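Local coordinates for protein ubiquitin conjugating enzyme (PDB 2PWQ) that probably carries activated ubiquitin as a thioester and passes it on, as other ubiquitin-conjugating (E2) enzymes do, at residues Y67-I76 and K88-H97. Residues are numbered along the deposited sequence; the frame is centred on the assembly and turned at random.
Sequences YEGGHFTLAI and KIKFVTKIWH
Leu-74 and Phe-91 meet in the last hairpin of the four-stranded antiparallel sheet of the ubiquitin-conjugating fold, a worked example of a strand pair with one packed and one solvent-facing side. On the packed side, Leu-74 CD2 sits 3.8 Å from the centroid of the Phe-91 ring, only 8° off its normal, while Ile-95 CG2 lies over the opposite face, offset toward the rim, and Phe-72 CB meets the edge in plane. Both faces thus carry an aliphatic branch. Ile-95, its CG1 anti to the backbone N (chi1 -178°), extends CD1 over a face of Phe-72, 3.7 Å from CE2. Helix 122-134 covers this layer through Ile-89, Phe-91 and Ile-95. The other side is looser: Ala-75 CB has only the exposed side chains of Lys-90 and Val-92 as neighbours across the pair. Where strand 88-91 ends, the chain makes a classic beta bulge, Val-92 and Thr-93 lying opposite Thr-73, whose O accepts from Val-92 N (2.7 Å) and Thr-93 N (3.0 Å), both from the same face of its carbonyl plane. Thr-93 OG1 then takes the N-H of Thr-73, at 2.8 Å from N. Farther along, Tyr-67 OH donates to Trp-96 O over 2.6 Å, with the oxygen at the edge of the tyrosine ring.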
loop_
_atom_site.group_PDB
_atom_site.type_symbol
_atom_site.label_atom_id
_atom_site.label_comp_id
_atom_site.label_asym_id
_atom_site.label_seq_id
_atom_site.Cartn_x
_atom_site.Cartn_y
_atom_site.Cartn_z
ATOM N N TYR A 67 -2.896 8.176 10.898
ATOM C CA TYR A 67 -2.571 8.365 9.486
ATOM C C TYR A 67 -3.514 9.295 8.811
ATOM O O TYR A 67 -3.414 9.534 7.611
ATOM C CB TYR A 67 -2.395 7.029 8.755
ATOM C CG TYR A 67 -1.446 6.158 9.523
ATOM C CD1 TYR A 67 -0.071 6.485 9.613
ATOM C CD2 TYR A 67 -1.916 5.077 10.258
ATOM C CE1 TYR A 67 0.786 5.716 10.360
ATOM C CE2 TYR A 67 -1.071 4.282 10.999
ATOM C CZ TYR A 67 0.263 4.597 11.065
ATOM O OH TYR A 67 1.070 3.791 11.803
ATOM N N GLU A 68 -4.361 9.915 9.612
ATOM C CA GLU A 68 -5.452 10.705 9.080
ATOM C C GLU A 68 -4.907 11.972 8.432
ATOM O O GLU A 68 -4.070 12.636 9.035
ATOM C CB GLU A 68 -6.450 11.040 10.178
ATOM C CG GLU A 68 -7.517 12.009 9.733
ATOM C CD GLU A 68 -8.589 12.247 10.785
ATOM O OE1 GLU A 68 -8.673 11.475 11.785
ATOM O OE2 GLU A 68 -9.348 13.225 10.589
ATOM N N GLY A 69 -5.403 12.315 7.235
ATOM C CA GLY A 69 -4.893 13.449 6.440
ATOM C C GLY A 69 -3.606 13.151 5.674
ATOM O O GLY A 69 -3.012 14.050 5.035
ATOM N N GLY A 70 -3.148 11.904 5.770
ATOM C CA GLY A 70 -1.980 11.431 5.037
ATOM C C GLY A 70 -2.373 10.971 3.648
ATOM O O GLY A 70 -3.494 10.471 3.417
ATOM N N HIS A 71 -1.438 11.146 2.724
ATOM C CA HIS A 71 -1.563 10.707 1.346
ATOM C C HIS A 71 -0.295 9.916 1.114
ATOM O O HIS A 71 0.838 10.491 1.110
ATOM C CB HIS A 71 -1.600 11.918 0.411
ATOM C CG HIS A 71 -2.663 12.915 0.747
ATOM N ND1 HIS A 71 -3.957 12.817 0.264
ATOM C CD2 HIS A 71 -2.638 14.012 1.543
ATOM C CE1 HIS A 71 -4.678 13.823 0.737
ATOM N NE2 HIS A 71 -3.900 14.562 1.514
ATOM N N PHE A 72 -0.459 8.611 0.988
ATOM C CA PHE A 72 0.653 7.671 0.883
ATOM C C PHE A 72 0.859 7.081 -0.512
ATOM O O PHE A 72 -0.040 6.437 -1.108
ATOM C CB PHE A 72 0.526 6.540 1.951
ATOM C CG PHE A 72 0.434 7.058 3.385
ATOM C CD1 PHE A 72 -0.816 7.371 3.951
ATOM C CD2 PHE A 72 1.596 7.302 4.143
ATOM C CE1 PHE A 72 -0.927 7.848 5.251
ATOM C CE2 PHE A 72 1.496 7.803 5.466
ATOM C CZ PHE A 72 0.254 8.093 6.005
ATOM N N THR A 73 2.065 7.285 -1.031
ATOM C CA THR A 73 2.473 6.796 -2.328
ATOM C C THR A 73 3.154 5.470 -2.149
ATOM O O THR A 73 3.957 5.334 -1.212
ATOM C CB THR A 73 3.480 7.778 -2.950
ATOM O OG1 THR A 73 2.815 9.027 -3.099
ATOM C CG2 THR A 73 3.931 7.289 -4.272
ATOM N N LEU A 74 2.833 4.510 -3.031
ATOM C CA LEU A 74 3.459 3.187 -3.045
ATOM C C LEU A 74 4.007 2.882 -4.449
ATOM O O LEU A 74 3.583 3.481 -5.424
ATOM C CB LEU A 74 2.465 2.068 -2.583
ATOM C CG LEU A 74 1.751 2.182 -1.219
ATOM C CD1 LEU A 74 0.418 2.995 -1.308
ATOM C CD2 LEU A 74 1.497 0.815 -0.594
ATOM N N ALA A 75 4.927 1.923 -4.535
ATOM C CA ALA A 75 5.502 1.459 -5.793
ATOM C C ALA A 75 4.977 0.074 -6.020
ATOM O O ALA A 75 5.149 -0.769 -5.171
ATOM C CB ALA A 75 7.087 1.429 -5.712
ATOM N N ILE A 76 4.357 -0.151 -7.168
ATOM C CA ILE A 76 3.711 -1.432 -7.501
ATOM C C ILE A 76 4.404 -2.089 -8.717
ATOM O O ILE A 76 4.267 -1.623 -9.847
ATOM C CB ILE A 76 2.215 -1.215 -7.788
ATOM C CG1 ILE A 76 1.557 -0.458 -6.621
ATOM C CG2 ILE A 76 1.495 -2.578 -8.107
ATOM C CD1 ILE A 76 0.202 0.127 -6.946
ATOM N N LYS A 88 4.324 -6.971 -6.467
ATOM C CA LYS A 88 5.157 -6.584 -5.341
ATOM C C LYS A 88 4.812 -5.141 -5.033
ATOM O O LYS A 88 4.651 -4.325 -5.950
ATOM C CB LYS A 88 6.636 -6.761 -5.656
ATOM C CG LYS A 88 6.944 -8.150 -6.218
ATOM C CD LYS A 88 8.413 -8.480 -6.285
ATOM C CE LYS A 88 8.641 -9.961 -6.585
ATOM N NZ LYS A 88 10.100 -10.277 -6.634
ATOM N N ILE A 89 4.635 -4.835 -3.752
ATOM C CA ILE A 89 4.252 -3.490 -3.300
ATOM C C ILE A 89 5.138 -3.066 -2.125
ATOM O O ILE A 89 5.441 -3.882 -1.237
ATOM C CB ILE A 89 2.773 -3.402 -2.914
ATOM C CG1 ILE A 89 1.896 -3.924 -4.052
ATOM C CG2 ILE A 89 2.371 -1.985 -2.598
ATOM C CD1 ILE A 89 0.428 -3.951 -3.712
ATOM N N LYS A 90 5.572 -1.809 -2.143
ATOM C CA LYS A 90 6.306 -1.207 -1.032
ATOM C C LYS A 90 5.887 0.252 -0.940
ATOM O O LYS A 90 5.481 0.857 -1.934
ATOM C CB LYS A 90 7.811 -1.308 -1.249
ATOM C CG LYS A 90 8.394 -0.229 -2.153
ATOM C CD LYS A 90 9.913 -0.051 -1.887
ATOM C CE LYS A 90 10.480 1.108 -2.705
ATOM N NZ LYS A 90 10.401 0.870 -4.177
ATOM N N PHE A 91 5.970 0.839 0.236
ATOM C CA PHE A 91 5.562 2.213 0.343
ATOM C C PHE A 91 6.709 3.043 -0.212
ATOM O O PHE A 91 7.842 2.591 -0.181
ATOM C CB PHE A 91 5.348 2.601 1.814
ATOM C CG PHE A 91 3.999 2.284 2.322
ATOM C CD1 PHE A 91 3.657 0.985 2.698
ATOM C CD2 PHE A 91 3.052 3.296 2.440
ATOM C CE1 PHE A 91 2.381 0.714 3.162
ATOM C CE2 PHE A 91 1.781 3.046 2.908
ATOM C CZ PHE A 91 1.436 1.752 3.287
ATOM N N VAL A 92 6.397 4.219 -0.752
ATOM C CA VAL A 92 7.417 5.183 -1.147
ATOM C C VAL A 92 7.425 6.199 -0.045
ATOM O O VAL A 92 8.507 6.539 0.506
ATOM C CB VAL A 92 7.107 5.847 -2.529
ATOM C CG1 VAL A 92 8.000 7.156 -2.782
ATOM C CG2 VAL A 92 7.337 4.823 -3.633
ATOM N N THR A 93 6.219 6.674 0.296
ATOM C CA THR A 93 6.063 7.657 1.363
ATOM C C THR A 93 6.563 7.019 2.657
ATOM O O THR A 93 6.291 5.845 2.959
ATOM C CB THR A 93 4.604 8.071 1.492
ATOM O OG1 THR A 93 4.159 8.567 0.232
ATOM C CG2 THR A 93 4.412 9.169 2.498
ATOM N N LYS A 94 7.366 7.766 3.395
ATOM C CA LYS A 94 7.886 7.302 4.660
ATOM C C LYS A 94 6.759 7.325 5.683
ATOM O O LYS A 94 5.945 8.267 5.710
ATOM C CB LYS A 94 9.022 8.271 5.090
ATOM C CG LYS A 94 9.856 7.703 6.204
ATOM C CD LYS A 94 10.608 8.766 6.926
ATOM C CE LYS A 94 12.044 8.727 6.576
ATOM N NZ LYS A 94 12.751 7.403 6.375
ATOM N N ILE A 95 6.744 6.322 6.565
ATOM C CA ILE A 95 5.604 6.042 7.430
ATOM C C ILE A 95 6.086 5.279 8.682
ATOM O O ILE A 95 7.006 4.436 8.602
ATOM C CB ILE A 95 4.438 5.301 6.614
ATOM C CG1 ILE A 95 3.187 5.016 7.472
ATOM C CG2 ILE A 95 4.950 3.991 5.933
ATOM C CD1 ILE A 95 1.989 4.339 6.747
ATOM N N TRP A 96 5.491 5.629 9.834
ATOM C CA TRP A 96 5.805 5.010 11.120
ATOM C C TRP A 96 4.663 4.033 11.467
ATOM O O TRP A 96 3.612 4.478 11.898
ATOM C CB TRP A 96 5.854 6.082 12.204
ATOM C CG TRP A 96 6.434 5.621 13.477
ATOM C CD1 TRP A 96 5.787 5.456 14.657
ATOM C CD2 TRP A 96 7.803 5.305 13.711
ATOM N NE1 TRP A 96 6.657 5.016 15.615
ATOM C CE2 TRP A 96 7.913 4.930 15.068
ATOM C CE3 TRP A 96 8.960 5.337 12.906
ATOM C CZ2 TRP A 96 9.139 4.565 15.659
ATOM C CZ3 TRP A 96 10.187 4.945 13.479
ATOM C CH2 TRP A 96 10.266 4.581 14.857
ATOM N N HIS A 97 4.909 2.739 11.319
ATOM C CA HIS A 97 3.901 1.679 11.435
ATOM C C HIS A 97 4.595 0.349 11.719
ATOM O O HIS A 97 5.600 0.029 11.075
ATOM C CB HIS A 97 3.131 1.542 10.114
ATOM C CG HIS A 97 1.856 0.743 10.231
ATOM N ND1 HIS A 97 1.818 -0.641 10.195
ATOM C CD2 HIS A 97 0.575 1.152 10.338
ATOM C CE1 HIS A 97 0.568 -1.049 10.338
ATOM N NE2 HIS A 97 -0.211 0.019 10.423
HETATM O O HOH W 1 7.151 -2.162 -5.772
#